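Local coordinates for actin-binding protein (Saccharomyces cerevisiae, PDB 1JO8) that binds actin filaments and recruits and activates the ARP2/3 complex, the piece here being its SH3 domain, which interacts with partners such as ARK1, PRK1 and SRV2, at residues 48-51 with 52-55; 38-41 with 42-45; 11-14 with 15-18. All coordinates share one frame; numbering follows the deposited sequence.

Contact 1. Residues 48-51 with 52-55. With SO4 (sulfate ion), chain C.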
loop_
_atom_site.group_PDB
_atom_site.type_symbol
_atom_site.label_atom_id
_atom_site.label_comp_id
_atom_site.label_asym_id
_atom_site.label_seq_id
_atom_site.Cartn_x
_atom_site.Cartn_y
_atom_site.Cartn_z
ATOM N N LEU A 48 3.386 5.626 2.465
ATOM C CA LEU A 48 4.327 4.545 2.341
ATOM C C LEU A 48 3.796 3.267 2.960
ATOM O O LEU A 48 3.009 3.293 3.922
ATOM C CB LEU A 48 5.620 4.919 3.061
ATOM C CG LEU A 48 6.457 6.017 2.432
ATOM C CD1 LEU A 48 7.512 6.456 3.408
ATOM C CD2 LEU A 48 7.093 5.518 1.140
ATOM N N PHE A 49 4.265 2.139 2.443
ATOM C CA PHE A 49 3.880 0.859 2.991
ATOM C C PHE A 49 4.957 -0.143 2.639
ATOM O O PHE A 49 5.668 0.047 1.635
ATOM C CB PHE A 49 2.515 0.407 2.466
ATOM C CG PHE A 49 2.469 0.195 0.984
ATOM C CD1 PHE A 49 2.287 1.244 0.098
ATOM C CD2 PHE A 49 2.678 -1.057 0.455
ATOM C CE1 PHE A 49 2.286 1.022 -1.266
ATOM C CE2 PHE A 49 2.676 -1.267 -0.898
ATOM C CZ PHE A 49 2.484 -0.237 -1.765
ATOM N N PRO A 50 5.114 -1.195 3.443
ATOM C CA PRO A 50 6.149 -2.189 3.156
ATOM C C PRO A 50 5.697 -3.041 1.992
ATOM O O PRO A 50 4.582 -3.545 1.934
ATOM C CB PRO A 50 6.245 -2.992 4.467
ATOM C CG PRO A 50 5.465 -2.233 5.470
ATOM C CD PRO A 50 4.400 -1.508 4.696
ATOM N N SER A 51 6.577 -3.189 1.009
ATOM C CA SER A 51 6.202 -3.836 -0.240
ATOM C C SER A 51 5.729 -5.276 -0.082
ATOM O O SER A 51 4.888 -5.745 -0.855
ATOM C CB SER A 51 7.375 -3.776 -1.201
ATOM O OG SER A 51 8.419 -4.580 -0.723
ATOM N N ASN A 52 6.231 -5.996 0.917
ATOM C CA ASN A 52 5.844 -7.386 1.070
ATOM C C ASN A 52 4.394 -7.569 1.562
ATOM O O ASN A 52 3.892 -8.681 1.629
ATOM C CB ASN A 52 6.860 -8.147 1.976
ATOM C CG ASN A 52 8.347 -8.093 1.423
ATOM O OD1 ASN A 52 8.820 -9.053 0.855
ATOM N ND2 ASN A 52 9.043 -6.960 1.598
ATOM N N TYR A 53 3.688 -6.494 1.900
ATOM C CA TYR A 53 2.295 -6.627 2.317
ATOM C C TYR A 53 1.314 -6.707 1.145
ATOM O O TYR A 53 0.134 -6.920 1.383
ATOM C CB TYR A 53 1.864 -5.501 3.272
ATOM C CG TYR A 53 2.337 -5.714 4.675
ATOM C CD1 TYR A 53 3.681 -5.590 5.012
ATOM C CD2 TYR A 53 1.457 -6.048 5.669
ATOM C CE1 TYR A 53 4.118 -5.806 6.300
ATOM C CE2 TYR A 53 1.885 -6.263 6.958
ATOM C CZ TYR A 53 3.220 -6.144 7.267
ATOM O OH TYR A 53 3.630 -6.382 8.566
ATOM N N VAL A 54 1.772 -6.509 -0.085
ATOM C CA VAL A 54 0.879 -6.500 -1.244
ATOM C C VAL A 54 1.386 -7.402 -2.352
ATOM O O VAL A 54 2.559 -7.771 -2.396
ATOM C CB VAL A 54 0.683 -5.058 -1.829
ATOM C CG1 VAL A 54 0.345 -4.051 -0.735
ATOM C CG2 VAL A 54 1.905 -4.612 -2.578
ATOM N N SER A 55 0.493 -7.733 -3.267
ATOM C CA SER A 55 0.805 -8.479 -4.468
ATOM C C SER A 55 0.239 -7.720 -5.672
ATOM O O SER A 55 -0.922 -7.365 -5.642
ATOM C CB SER A 55 0.172 -9.852 -4.366
ATOM O OG SER A 55 0.297 -10.527 -5.584
HETATM S S SO4 C . 3.593 -12.030 -4.777
HETATM O O1 SO4 C . 3.100 -12.630 -3.546
HETATM O O2 SO4 C . 2.577 -12.134 -5.820
HETATM O O3 SO4 C . 3.881 -10.629 -4.522
HETATM O O4 SO4 C . 4.827 -12.712 -5.208
HETATM O O HOH W 1 11.318 -5.945 -0.079
#
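Two backbone bonds bind Pro50 and Ser51 to Tyr53 and Val54: Tyr53 N gives its proton to Pro50 O at 3.1 Å, and Val54 N to Ser51 O at 3.3 Å. Both are nearly straight at the hydrogen, yet each donor stands well above the plane of the carbonyl it meets. This is the short 3-10 turn of the SH3 fold, carried by the Pro-Ser-Asn-Tyr sequence and joining strand 46-50 to strand 54-56. Past the turn, Ser55 OG donates to sulfate O2 at 2.8 Å; the ion probably comes from the crystallisation liquor. Water 1 bridges Ser51 OG and Asn52 ND2, accepting from the amide. Packing divides the turn into two sides. On one, the Pro50 ring leans obliquely on the Tyr53 ring, with CB 3.7 Å from CD1 and CG resting nearly as close. Tyr9 meets the Tyr53 ring edge-to-face and also touches Pro50, consistent with the aromatic and proline surface that binds proline-rich peptides in SH3 domains. An alanine in place of Tyr53 would probably leave Pro50 CB and CG without their ring partner and open a gap beside Tyr9. On the other side, the core side, Phe49 CG sits between the backbone N and the carbonyl carbon (chi1 62°), which turns the ring toward Val54. Trp36 and Ile25 pack there too. The Phe49 and Val54 side chains cross at about a right angle, and Phe49 CE2 rests against both methyls, 3.6 Å from Val54 CG1 and 3.8 Å from Val54 CG2.

Contact 2. Residues 38-41 with 42-45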
loop_
_atom_site.group_PDB
_atom_site.type_symbol
_atom_site.label_atom_id
_atom_site.label_comp_id
_atom_site.label_asym_id
_atom_site.label_seq_id
_atom_site.Cartn_x
_atom_site.Cartn_y
_atom_site.Cartn_z
ATOM N N GLY A 38 1.918 4.560 -2.367
ATOM C CA GLY A 38 0.717 4.302 -3.123
ATOM C C GLY A 38 -0.475 5.031 -2.548
ATOM O O GLY A 38 -0.358 5.753 -1.555
ATOM N N GLU A 39 -1.612 4.808 -3.180
ATOM C CA GLU A 39 -2.863 5.448 -2.834
ATOM C C GLU A 39 -3.920 4.384 -2.588
ATOM O O GLU A 39 -4.069 3.453 -3.372
ATOM C CB GLU A 39 -3.292 6.344 -3.985
ATOM C CG GLU A 39 -4.683 6.930 -3.838
ATOM C CD GLU A 39 -5.160 7.716 -5.050
ATOM O OE1 GLU A 39 -4.301 8.069 -5.890
ATOM O OE2 GLU A 39 -6.382 8.024 -5.116
ATOM N N LEU A 40 -4.682 4.484 -1.516
ATOM C CA LEU A 40 -5.746 3.508 -1.344
ATOM C C LEU A 40 -6.882 3.721 -2.319
ATOM O O LEU A 40 -7.420 4.827 -2.430
ATOM C CB LEU A 40 -6.318 3.525 0.056
ATOM C CG LEU A 40 -5.367 3.167 1.187
ATOM C CD1 LEU A 40 -6.123 3.063 2.513
ATOM C CD2 LEU A 40 -4.592 1.924 0.917
ATOM N N GLU A 41 -7.316 2.649 -2.966
ATOM C CA GLU A 41 -8.500 2.731 -3.791
ATOM C C GLU A 41 -9.700 3.205 -2.964
ATOM O O GLU A 41 -10.560 3.954 -3.450
ATOM C CB GLU A 41 -8.814 1.336 -4.362
ATOM C CG GLU A 41 -10.093 1.296 -5.174
ATOM C CD GLU A 41 -10.731 -0.093 -5.349
ATOM O OE1 GLU A 41 -10.444 -1.029 -4.575
ATOM O OE2 GLU A 41 -11.506 -0.255 -6.321
ATOM N N LYS A 42 -9.804 2.747 -1.727
ATOM C CA LYS A 42 -11.062 2.980 -1.016
ATOM C C LYS A 42 -11.287 4.386 -0.525
ATOM O O LYS A 42 -12.434 4.775 -0.279
ATOM C CB LYS A 42 -11.235 1.979 0.124
ATOM C CG LYS A 42 -10.323 2.214 1.290
ATOM C CD LYS A 42 -10.367 1.017 2.258
ATOM C CE LYS A 42 -9.555 1.241 3.496
ATOM N NZ LYS A 42 -9.669 0.059 4.383
ATOM N N ASP A 43 -10.232 5.184 -0.357
ATOM C CA ASP A 43 -10.397 6.508 0.227
ATOM C C ASP A 43 -9.479 7.591 -0.300
ATOM O O ASP A 43 -9.559 8.709 0.177
ATOM C CB ASP A 43 -10.318 6.440 1.764
ATOM C CG ASP A 43 -8.973 6.036 2.309
ATOM O OD1 ASP A 43 -7.955 6.014 1.567
ATOM O OD2 ASP A 43 -8.862 5.720 3.521
ATOM N N GLY A 44 -8.582 7.284 -1.231
ATOM C CA GLY A 44 -7.708 8.319 -1.754
ATOM C C GLY A 44 -6.546 8.698 -0.865
ATOM O O GLY A 44 -5.787 9.581 -1.239
ATOM N N SER A 45 -6.370 8.063 0.290
ATOM C CA SER A 45 -5.227 8.379 1.166
ATOM C C SER A 45 -3.949 7.877 0.499
ATOM O O SER A 45 -3.977 6.932 -0.262
ATOM C CB SER A 45 -5.390 7.788 2.562
ATOM O OG SER A 45 -5.498 6.399 2.572
#
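Leu40 CG lies beside its own backbone N and anti to the carbonyl carbon (chi1 -63°), while Asp43 CG and Ser45 OG each sit between N and the carbonyl carbon, at 66° and 60°; together these torsions bring the carboxylate and the hydroxyl against one flank of the leucine. The chain here turns from strand 35-40 toward strand 46-50 in the distal loop of the SH3 fold. Asp43 OD1 forms an Asx turn, accepting from Ser45 N at 2.9 Å, and takes a second bond from Ser45 OG at 2.7 Å. Both donors reach the oxygen from the same face of the carboxylate: the amide from well above its plane, the hydroxyl on the syn side and nearer to it. The two bonds to one oxygen limit how the carboxylate can turn. Two backbone bonds close the loop, Leu40 N to Ser45 O at 2.8 Å and Gly44 N to Leu40 O at 3.0 Å. At Gly44 the positive phi would press a CB against the preceding carbonyl, which accounts for the glycine. Leu40 packs inward on Ile25, Leu17 and Phe19, with CD1 also reached by Lys42 CE at 4.0 Å; beyond that methylene, Lys42 NZ forms a salt bridge with Asp23. Glu39, its chain extended, lays CG alongside Ser45 O and OE2 near Gly44 CA. The Asp43-Ser45 pair meets the leucine where Leu40 CB comes within 3.3 Å of Asp43 OD1 and Leu40 CD1 within 3.4 Å of Ser45 OG.

Contact 3. Residues 11-14 with 15-18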
loop_
_atom_site.group_PDB
_atom_site.type_symbol
_atom_site.label_atom_id
_atom_site.label_comp_id
_atom_site.label_asym_id
_atom_site.label_seq_id
_atom_site.Cartn_x
_atom_site.Cartn_y
_atom_site.Cartn_z
ATOM N N ALA A 11 -0.380 1.498 10.055
ATOM C CA ALA A 11 0.623 2.544 10.083
ATOM C C ALA A 11 1.197 2.712 11.478
ATOM O O ALA A 11 0.502 2.581 12.474
ATOM C CB ALA A 11 0.020 3.862 9.660
ATOM N N ALA A 12 2.461 3.102 11.525
ATOM C CA ALA A 12 3.121 3.463 12.767
ATOM C C ALA A 12 3.686 4.871 12.673
ATOM O O ALA A 12 4.290 5.357 13.620
ATOM C CB ALA A 12 4.244 2.475 13.094
ATOM N N GLU A 13 3.543 5.516 11.520
ATOM C CA GLU A 13 4.066 6.861 11.313
ATOM C C GLU A 13 3.063 7.640 10.494
ATOM O O GLU A 13 2.262 7.052 9.759
ATOM C CB GLU A 13 5.418 6.861 10.572
ATOM C CG GLU A 13 6.524 6.070 11.217
ATOM C CD GLU A 13 6.967 6.604 12.579
ATOM O OE1 GLU A 13 6.733 7.798 12.865
ATOM O OE2 GLU A 13 7.565 5.820 13.337
ATOM N N ASP A 14 3.163 8.968 10.519
ATOM C CA ASP A 14 2.217 9.817 9.816
ATOM C C ASP A 14 2.284 9.692 8.307
ATOM O O ASP A 14 1.307 9.980 7.634
ATOM C CB ASP A 14 2.425 11.281 10.177
ATOM C CG ASP A 14 2.101 11.572 11.610
ATOM O OD1 ASP A 14 1.150 10.985 12.182
ATOM O OD2 ASP A 14 2.721 12.451 12.242
ATOM N N ASN A 15 3.426 9.240 7.785
ATOM C CA ASN A 15 3.611 9.131 6.334
ATOM C C ASN A 15 3.243 7.765 5.751
ATOM O O ASN A 15 3.465 7.536 4.565
ATOM C CB ASN A 15 5.049 9.525 5.935
ATOM C CG ASN A 15 6.089 8.578 6.469
ATOM O OD1 ASN A 15 5.794 7.576 7.061
ATOM N ND2 ASN A 15 7.364 8.912 6.237
ATOM N N GLU A 16 2.639 6.889 6.556
ATOM C CA GLU A 16 2.317 5.531 6.128
ATOM C C GLU A 16 0.838 5.339 5.875
ATOM O O GLU A 16 -0.008 6.047 6.431
ATOM C CB GLU A 16 2.751 4.537 7.206
ATOM C CG GLU A 16 4.257 4.479 7.337
ATOM C CD GLU A 16 4.747 3.620 8.468
ATOM O OE1 GLU A 16 3.934 2.868 9.038
ATOM O OE2 GLU A 16 5.957 3.689 8.777
ATOM N N LEU A 17 0.516 4.376 5.006
ATOM C CA LEU A 17 -0.861 3.919 4.822
ATOM C C LEU A 17 -1.244 2.945 5.922
ATOM O O LEU A 17 -0.395 2.333 6.575
ATOM C CB LEU A 17 -0.996 3.162 3.506
ATOM C CG LEU A 17 -0.800 3.935 2.211
ATOM C CD1 LEU A 17 -0.862 3.026 0.991
ATOM C CD2 LEU A 17 -1.866 4.974 2.117
ATOM N N THR A 18 -2.540 2.795 6.093
ATOM C CA THR A 18 -3.161 1.763 6.907
ATOM C C THR A 18 -4.167 1.066 5.999
ATOM O O THR A 18 -4.939 1.733 5.334
ATOM C CB THR A 18 -3.890 2.379 8.112
ATOM O OG1 THR A 18 -2.924 2.929 9.001
ATOM C CG2 THR A 18 -4.689 1.339 8.908
HETATM O O HOH W 2 -0.554 7.540 9.153
#
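Glu16 reaches back across the turn to Ala12, and hydrogen bonds from the backbone carry most of this contact in the RT loop of the SH3 domain. Ala12 N donates to Glu16 OE1 at 2.9 Å, almost straight at the hydrogen but descending on the carboxylate from above its plane. With chi1 at -68° the glutamate leaves its backbone beside N, and its extended chain then carries OE1 to that amide. The same oxygen is hydrogen-bonded by Tyr9 OH, so loop and tyrosine share one acceptor. Farther along, Ala11 N donates to Thr18 OG1 at 3.1 Å. At the tip a type I beta turn runs from Glu13 to Glu16, closed by Glu16 N to Glu13 O at 3.2 Å with the donor well above the carbonyl plane. Water 2 lies within bonding distance of both Glu13 O and Glu16 O.

Carbon packing is slight: Ala11 CB lies 3.7 Å from Glu16 CB and 3.2 Å from the polar Thr18 OG1, and Glu13 CG sets carbon against oxygen beside Glu16 OE2. Glu16 also touches Trp35, and Leu17 turns to the core against Phe49.

The like charges are not in contact. Glu13 is bent at chi2 (-64°), which leads its carboxylate away; its OE2 ends 5.3 Å from Glu16 OE2, with the two carboxylate planes steeply inclined. With so many acidic groups collected on one exposed loop, the surface is probably acidic, consistent with a preference for basic residues in peptide partners, while the amide and hydroxyl donors at Glu16 OE1 would partly offset its own charge.

How the contacts relate
Along the chain the order is contact 3, contact 2, contact 1, all within one small SH3 domain, their centres 12 to 14 Å apart. Contact 2 lies at the end of strand 35-40, and contact 1 takes in the end of strand 46-50, its neighbour in the antiparallel sheet; the two lie on opposite sides of the chain's centre. Contact 3, in the loop between strands 3-5 and 24-29, meets both. The backbone of Leu48 in contact 1 probably hydrogen-bonds to residues of 15-18 at both its N and its O. Leu17 is the shared residue, joining all three turns to a common core, while Tyr9 links contacts 1 and 3 on the probable peptide-binding side.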